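Local structure of NAD(+) phosphorylase MbcT (Mycobacterium tuberculosis, 6FKG) at residues B[48-51]-B[52-56]; B[77-80]-B[81-85]; B[109-113]-B[114-118]. The protein degrades NAD(+) by phosphorolysis, a toxic activity that kills the cell unless its cognate antitoxin MbcA blocks access to the active site. One frame throughout, in Å; residues are numbered along the deposited sequence.

Contact 1 of 3, residues B[48-51]-B[52-56]; sequences WNPP and LLFPA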
loop_
_atom_site.group_PDB
_atom_site.type_symbol
_atom_site.label_atom_id
_atom_site.label_comp_id
_atom_site.label_asym_id
_atom_site.label_seq_id
_atom_site.Cartn_x
_atom_site.Cartn_y
_atom_site.Cartn_z
ATOM N N TRP B 48 15.702 8.620 29.331
ATOM C CA TRP B 48 15.165 9.958 29.557
ATOM C C TRP B 48 15.186 10.881 28.328
ATOM O O TRP B 48 15.088 12.087 28.468
ATOM C CB TRP B 48 15.938 10.629 30.707
ATOM C CG TRP B 48 15.708 9.964 32.041
ATOM C CD1 TRP B 48 16.461 8.974 32.614
ATOM C CD2 TRP B 48 14.638 10.239 32.960
ATOM N NE1 TRP B 48 15.918 8.617 33.840
ATOM C CE2 TRP B 48 14.803 9.381 34.068
ATOM C CE3 TRP B 48 13.554 11.125 32.948
ATOM C CZ2 TRP B 48 13.932 9.400 35.166
ATOM C CZ3 TRP B 48 12.684 11.139 34.049
ATOM C CH2 TRP B 48 12.886 10.285 35.133
ATOM N N ASN B 49 15.312 10.331 27.127
ATOM C CA ASN B 49 15.179 11.172 25.930
ATOM C C ASN B 49 14.682 10.385 24.741
ATOM O O ASN B 49 15.152 9.278 24.479
ATOM C CB ASN B 49 16.514 11.854 25.552
ATOM C CG ASN B 49 17.540 10.880 25.019
ATOM O OD1 ASN B 49 18.181 10.165 25.791
ATOM N ND2 ASN B 49 17.690 10.830 23.695
ATOM N N PRO B 50 13.735 10.966 23.999
ATOM C CA PRO B 50 13.337 10.342 22.739
ATOM C C PRO B 50 14.499 10.472 21.762
ATOM O O PRO B 50 15.367 11.328 21.964
ATOM C CB PRO B 50 12.139 11.180 22.294
ATOM C CG PRO B 50 12.463 12.550 22.829
ATOM C CD PRO B 50 13.143 12.306 24.164
ATOM N N PRO B 51 14.520 9.633 20.725
ATOM C CA PRO B 51 15.579 9.716 19.719
ATOM C C PRO B 51 15.357 10.865 18.741
ATOM O O PRO B 51 14.268 11.435 18.715
ATOM C CB PRO B 51 15.491 8.363 19.012
ATOM C CG PRO B 51 14.067 7.927 19.194
ATOM C CD PRO B 51 13.626 8.476 20.512
ATOM N N LEU B 52 16.408 11.214 18.002
ATOM C CA LEU B 52 16.323 12.041 16.794
ATOM C C LEU B 52 15.987 13.516 16.995
ATOM O O LEU B 52 15.723 14.214 16.012
ATOM C CB LEU B 52 15.289 11.452 15.823
ATOM C CG LEU B 52 15.373 9.966 15.463
ATOM C CD1 LEU B 52 14.258 9.599 14.483
ATOM C CD2 LEU B 52 16.738 9.619 14.895
ATOM N N LEU B 53 15.964 14.005 18.228
ATOM C CA LEU B 53 15.653 15.424 18.416
ATOM C C LEU B 53 16.811 16.226 18.993
ATOM O O LEU B 53 17.025 17.389 18.626
ATOM C CB LEU B 53 14.426 15.584 19.308
ATOM C CG LEU B 53 13.099 15.306 18.602
ATOM C CD1 LEU B 53 11.940 15.498 19.567
ATOM C CD2 LEU B 53 12.954 16.202 17.374
ATOM N N PHE B 54 17.553 15.621 19.913
ATOM C CA PHE B 54 18.636 16.348 20.561
ATOM C C PHE B 54 19.652 15.382 21.118
ATOM O O PHE B 54 19.294 14.278 21.516
ATOM C CB PHE B 54 18.106 17.271 21.686
ATOM C CG PHE B 54 17.201 16.575 22.712
ATOM C CD1 PHE B 54 17.731 15.990 23.851
ATOM C CD2 PHE B 54 15.820 16.558 22.543
ATOM C CE1 PHE B 54 16.894 15.370 24.804
ATOM C CE2 PHE B 54 14.982 15.958 23.472
ATOM C CZ PHE B 54 15.512 15.360 24.607
ATOM N N PRO B 55 20.928 15.801 21.155
ATOM C CA PRO B 55 21.954 15.029 21.852
ATOM C C PRO B 55 21.673 15.019 23.341
ATOM O O PRO B 55 21.094 15.968 23.887
ATOM C CB PRO B 55 23.263 15.781 21.544
ATOM C CG PRO B 55 22.937 16.763 20.467
ATOM C CD PRO B 55 21.464 17.029 20.540
ATOM N N ALA B 56 22.068 13.940 23.999
ATOM C CA ALA B 56 21.925 13.861 25.452
ATOM C C ALA B 56 23.081 13.071 26.033
ATOM O O ALA B 56 23.564 12.126 25.412
ATOM C CB ALA B 56 20.582 13.218 25.838
HETATM O O HOH W 1 17.022 12.893 20.742
#

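Contact 2 of 3, residues B[77-80]-B[81-85]; sequences ASTT and AEKML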
loop_
_atom_site.group_PDB
_atom_site.type_symbol
_atom_site.label_atom_id
_atom_site.label_comp_id
_atom_site.label_asym_id
_atom_site.label_seq_id
_atom_site.Cartn_x
_atom_site.Cartn_y
_atom_site.Cartn_z
ATOM N N ALA B 77 22.913 -6.351 27.724
ATOM C CA ALA B 77 23.737 -6.948 26.679
ATOM C C ALA B 77 24.009 -8.430 26.967
ATOM O O ALA B 77 24.886 -9.021 26.356
ATOM C CB ALA B 77 25.047 -6.190 26.550
ATOM N N SER B 78 23.259 -9.012 27.902
ATOM C CA SER B 78 23.346 -10.444 28.219
ATOM C C SER B 78 24.715 -10.876 28.762
ATOM O O SER B 78 25.126 -12.035 28.612
ATOM C CB SER B 78 23.006 -11.289 26.978
ATOM O OG SER B 78 21.673 -11.051 26.550
ATOM N N THR B 79 25.428 -9.959 29.396
ATOM C CA THR B 79 26.714 -10.319 29.957
ATOM C C THR B 79 26.917 -9.605 31.301
ATOM O O THR B 79 25.942 -9.228 31.950
ATOM C CB THR B 79 27.860 -10.015 28.965
ATOM O OG1 THR B 79 29.096 -10.503 29.499
ATOM C CG2 THR B 79 27.958 -8.502 28.633
ATOM N N THR B 80 28.166 -9.460 31.734
ATOM C CA THR B 80 28.466 -8.828 33.020
ATOM C C THR B 80 29.428 -7.679 32.813
ATOM O O THR B 80 30.112 -7.626 31.788
ATOM C CB THR B 80 29.095 -9.801 34.008
ATOM O OG1 THR B 80 30.354 -10.248 33.488
ATOM C CG2 THR B 80 28.183 -11.001 34.257
ATOM N N ALA B 81 29.485 -6.763 33.778
ATOM C CA ALA B 81 30.407 -5.628 33.693
ATOM C C ALA B 81 31.839 -6.140 33.501
ATOM O O ALA B 81 32.574 -5.616 32.666
ATOM C CB ALA B 81 30.315 -4.744 34.946
ATOM N N GLU B 82 32.212 -7.167 34.268
ATOM C CA GLU B 82 33.550 -7.751 34.198
ATOM C C GLU B 82 33.945 -8.196 32.800
ATOM O O GLU B 82 35.081 -7.993 32.380
ATOM C CB GLU B 82 33.661 -8.955 35.134
ATOM C CG GLU B 82 33.795 -8.606 36.595
ATOM C CD GLU B 82 32.462 -8.362 37.273
ATOM O OE1 GLU B 82 31.405 -8.381 36.592
ATOM O OE2 GLU B 82 32.479 -8.177 38.510
ATOM N N LYS B 83 33.016 -8.814 32.085
ATOM C CA LYS B 83 33.290 -9.285 30.724
ATOM C C LYS B 83 33.182 -8.165 29.690
ATOM O O LYS B 83 33.981 -8.088 28.756
ATOM C CB LYS B 83 32.333 -10.416 30.349
ATOM C CG LYS B 83 32.583 -11.736 31.078
ATOM C CD LYS B 83 33.900 -12.374 30.644
ATOM C CE LYS B 83 34.102 -13.741 31.270
ATOM N NZ LYS B 83 35.474 -14.266 31.005
ATOM N N MET B 84 32.185 -7.301 29.847
ATOM C CA MET B 84 31.972 -6.202 28.895
ATOM C C MET B 84 33.178 -5.282 28.840
ATOM O O MET B 84 33.571 -4.799 27.759
ATOM C CB MET B 84 30.720 -5.400 29.268
ATOM C CG MET B 84 30.373 -4.270 28.301
ATOM S SD MET B 84 28.797 -3.504 28.753
ATOM C CE MET B 84 29.353 -2.200 29.823
ATOM N N LEU B 85 33.775 -5.051 30.007
ATOM C CA LEU B 85 34.898 -4.120 30.120
ATOM C C LEU B 85 36.220 -4.711 29.628
ATOM O O LEU B 85 37.271 -4.091 29.760
ATOM C CB LEU B 85 35.040 -3.653 31.557
ATOM C CG LEU B 85 33.893 -2.750 32.021
ATOM C CD1 LEU B 85 34.034 -2.466 33.503
ATOM C CD2 LEU B 85 33.866 -1.430 31.206
#

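Contact 3 of 3, residues B[109-113]-B[114-118]; sequences AREAV and GLEND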
loop_
_atom_site.group_PDB
_atom_site.type_symbol
_atom_site.label_atom_id
_atom_site.label_comp_id
_atom_site.label_asym_id
_atom_site.label_seq_id
_atom_site.Cartn_x
_atom_site.Cartn_y
_atom_site.Cartn_z
ATOM N N ALA B 109 8.239 15.352 43.413
ATOM C CA ALA B 109 8.488 15.839 42.063
ATOM C C ALA B 109 8.111 14.784 41.030
ATOM O O ALA B 109 7.513 15.103 40.014
ATOM C CB ALA B 109 9.950 16.246 41.902
ATOM N N ARG B 110 8.454 13.528 41.292
ATOM C CA ARG B 110 8.131 12.466 40.347
ATOM C C ARG B 110 6.616 12.293 40.248
ATOM O O ARG B 110 6.076 12.107 39.155
ATOM C CB ARG B 110 8.821 11.154 40.749
ATOM C CG ARG B 110 10.340 11.213 40.582
ATOM C CD ARG B 110 11.047 9.873 40.816
ATOM N NE ARG B 110 10.866 9.341 42.165
ATOM C CZ ARG B 110 11.618 9.667 43.210
ATOM N NH1 ARG B 110 12.616 10.527 43.070
ATOM N NH2 ARG B 110 11.377 9.131 44.400
ATOM N N GLU B 111 5.928 12.388 41.383
ATOM C CA GLU B 111 4.470 12.283 41.394
ATOM C C GLU B 111 3.825 13.429 40.609
ATOM O O GLU B 111 2.814 13.241 39.923
ATOM C CB GLU B 111 3.946 12.265 42.830
ATOM C CG GLU B 111 2.426 12.320 42.943
ATOM C CD GLU B 111 1.730 11.238 42.132
ATOM O OE1 GLU B 111 2.178 10.071 42.179
ATOM O OE2 GLU B 111 0.731 11.555 41.450
ATOM N N ALA B 112 4.419 14.613 40.703
ATOM C CA ALA B 112 3.889 15.790 40.026
ATOM C C ALA B 112 3.938 15.654 38.504
ATOM O O ALA B 112 3.116 16.255 37.804
ATOM C CB ALA B 112 4.647 17.035 40.468
ATOM N N VAL B 113 4.888 14.873 37.981
ATOM C CA VAL B 113 4.955 14.686 36.527
ATOM C C VAL B 113 4.482 13.292 36.076
ATOM O O VAL B 113 4.680 12.907 34.926
ATOM C CB VAL B 113 6.391 14.956 35.980
ATOM C CG1 VAL B 113 6.810 16.390 36.303
ATOM C CG2 VAL B 113 7.421 13.956 36.530
ATOM N N GLY B 114 3.866 12.540 36.985
ATOM C CA GLY B 114 3.229 11.282 36.632
ATOM C C GLY B 114 4.129 10.060 36.543
ATOM O O GLY B 114 3.747 9.054 35.945
ATOM N N LEU B 115 5.315 10.131 37.140
ATOM C CA LEU B 115 6.253 9.011 37.083
ATOM C C LEU B 115 6.296 8.228 38.388
ATOM O O LEU B 115 6.090 8.783 39.462
ATOM C CB LEU B 115 7.664 9.492 36.757
ATOM C CG LEU B 115 7.881 10.196 35.421
ATOM C CD1 LEU B 115 9.320 10.690 35.351
ATOM C CD2 LEU B 115 7.540 9.265 34.268
ATOM N N GLU B 116 6.573 6.934 38.279
ATOM C CA GLU B 116 6.737 6.068 39.443
ATOM C C GLU B 116 7.932 5.173 39.184
ATOM O O GLU B 116 8.543 5.254 38.120
ATOM C CB GLU B 116 5.478 5.247 39.710
ATOM C CG GLU B 116 4.289 6.088 40.154
ATOM C CD GLU B 116 3.196 5.270 40.823
ATOM O OE1 GLU B 116 3.114 4.050 40.567
ATOM O OE2 GLU B 116 2.424 5.851 41.618
ATOM N N ASN B 117 8.277 4.321 40.143
ATOM C CA ASN B 117 9.510 3.544 40.034
ATOM C C ASN B 117 9.506 2.638 38.808
ATOM O O ASN B 117 10.546 2.427 38.178
ATOM C CB ASN B 117 9.737 2.730 41.317
ATOM C CG ASN B 117 10.250 3.588 42.461
ATOM O OD1 ASN B 117 10.973 4.561 42.244
ATOM N ND2 ASN B 117 9.891 3.221 43.687
ATOM N N ASP B 118 8.319 2.143 38.460
ATOM C CA ASP B 118 8.107 1.369 37.237
ATOM C C ASP B 118 8.639 2.090 36.009
ATOM O O ASP B 118 9.237 1.481 35.117
ATOM C CB ASP B 118 6.621 1.078 37.041
ATOM C CG ASP B 118 6.116 0.019 37.984
ATOM O OD1 ASP B 118 6.725 -0.142 39.063
ATOM O OD2 ASP B 118 5.115 -0.652 37.652
#

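Contact 1 of 3, residues B[48-51]-B[52-56]
The phenyl ring of F54 receives N49 and P50 obliquely: N49 CB lies 3.6 Å from F54 CE1, and P50 CD reaches F54 CZ at 3.9 Å, the proline side chain crossing the phenylalanine at about a right angle. One face of the ring carries a water 4.2 Å above the plane, displaced toward the rim, and the ring also stacks with W136 of helix 126-137. F54 CG sits between its backbone N and carbonyl carbon (chi1 52°), a rotation that folds the ring back toward the preceding turn. The amide of N49 runs past A56, with N49 OD1 3.9 Å from A56 CB. N49 ND2 donates to P50 O (2.9 Å) in a bent bond, 138° at the hydrogen, approaching from above the carbonyl plane; the same nitrogen also bonds A41 O, while OD1 pairs with Y58 OH. P50 O is shared further: the water donates to it at 2.6 Å and accepts from F54 N at 2.9 Å, bridging the bend where no direct hydrogen bond joins the two halves. P51 and L52 turn the chain, L52 with positive phi, and L52 O is bonded by Q100 of an MbcA chain. The chemistry is that of a turn bridged by one water: P50 and P51 offer no backbone N-H, the water spans the bend, and the N49 amide holds P50 O beside a buried aromatic ring.

Contact 2 of 3, residues B[77-80]-B[81-85]
The backbone leaves helix 63-76 at A77, S78 follows with positive phi as the C-prime residue of a Schellman motif, and the chain runs extended through T79 and T80 into helix 81-84, where T80 O accepts from M84 N at 2.9 Å in a nearly straight bond (167°). T80 is the N-cap. T80 OG1, placed between the backbone N and the carbonyl carbon (chi1 63°), accepts from K83 N at 3.3 Å, a weak capping bond; K83 N also makes a weak, strongly bent bond to T80 O. The E82 chain, bent at chi2, brings OE1 to 3.7 Å from T80 CB, while its other carboxylate oxygen is bonded by Q181. T79 adds a second hydroxyl: T79 OG1 meets K83 CB at 3.3 Å, the two side chains crossing at about a right angle, and CG2 of T79 lies 4.2 Å from M84 CB. The lysine is thus touched near its root by both threonines, and its chain then bends at chi2 and leads away from them, with E86 at the distance of a long, weak ion pair. This short capped helix lies between two longer ones: A81 and M84 pack on V70 of helix 63-76, A81 and L85 on Y180 of helix 177-185, and M84 also touches L69 of an MbcA chain.

Contact 3 of 3, residues B[109-113]-B[114-118]
L115 packs against V113 at the C-terminal end of helix 107-112. L115 CB lies 3.9 Å from R110 O; L115 CG, beside the backbone N and anti to the carbonyl carbon (chi1 -61°), comes within 3.9 Å of V113 CG2; L115 CD1 prolongs that apolar contact at 4.0 Å from the same methyl, and this tip also packs on W48. The leucine and valine side chains cross at a slant, and V113 in turn packs on I13 of helix 7-16. The backbone of L115 is tied to the helix: L115 N donates to R110 O at 2.9 Å. That carbonyl also accepts from V113 N, the two donors reaching it from opposite faces of its plane. G114 N donates to E111 O at 3.2 Å from above the carbonyl plane. V113 O is buried with no partner in the model. R110 rests its CB against L115 O, and its NH1 bonds the carbonyls of L104 and T105, holding the guanidinium to the loop that leads into helix 107-112. E111 OE1 and E116 OE2, like charges, lie 4.3 Å apart; E111 OE2 forms a salt bridge with R39 of an MbcA chain, which probably eases their repulsion. The paired bonds, L115 N to R110 O and G114 N to E111 O, with G114 at positive phi as the C-prime residue, make a Schellman motif; two residues on, E116 is the N-cap of helix 117-121.

In the fold
Contacts 1 and 3 touch directly: CH2 of W48, the first residue of contact 1, packs against CD1 of L115 in contact 3 at 3.6 Å, although the two centres are about 20 Å apart. Contact 2 stands apart, its centre about 25 Å from that of contact 1 and 31 Å from that of contact 3, with nearest atoms about 16 and 17 Å away. All three belong to the RES domain, and each meets an MbcA chain, contact 1 through L52 and L53. The antitoxin thus touches the toxin at all three; none is itself identified as part of the active site, but such contacts are consistent with MbcA blocking access to it.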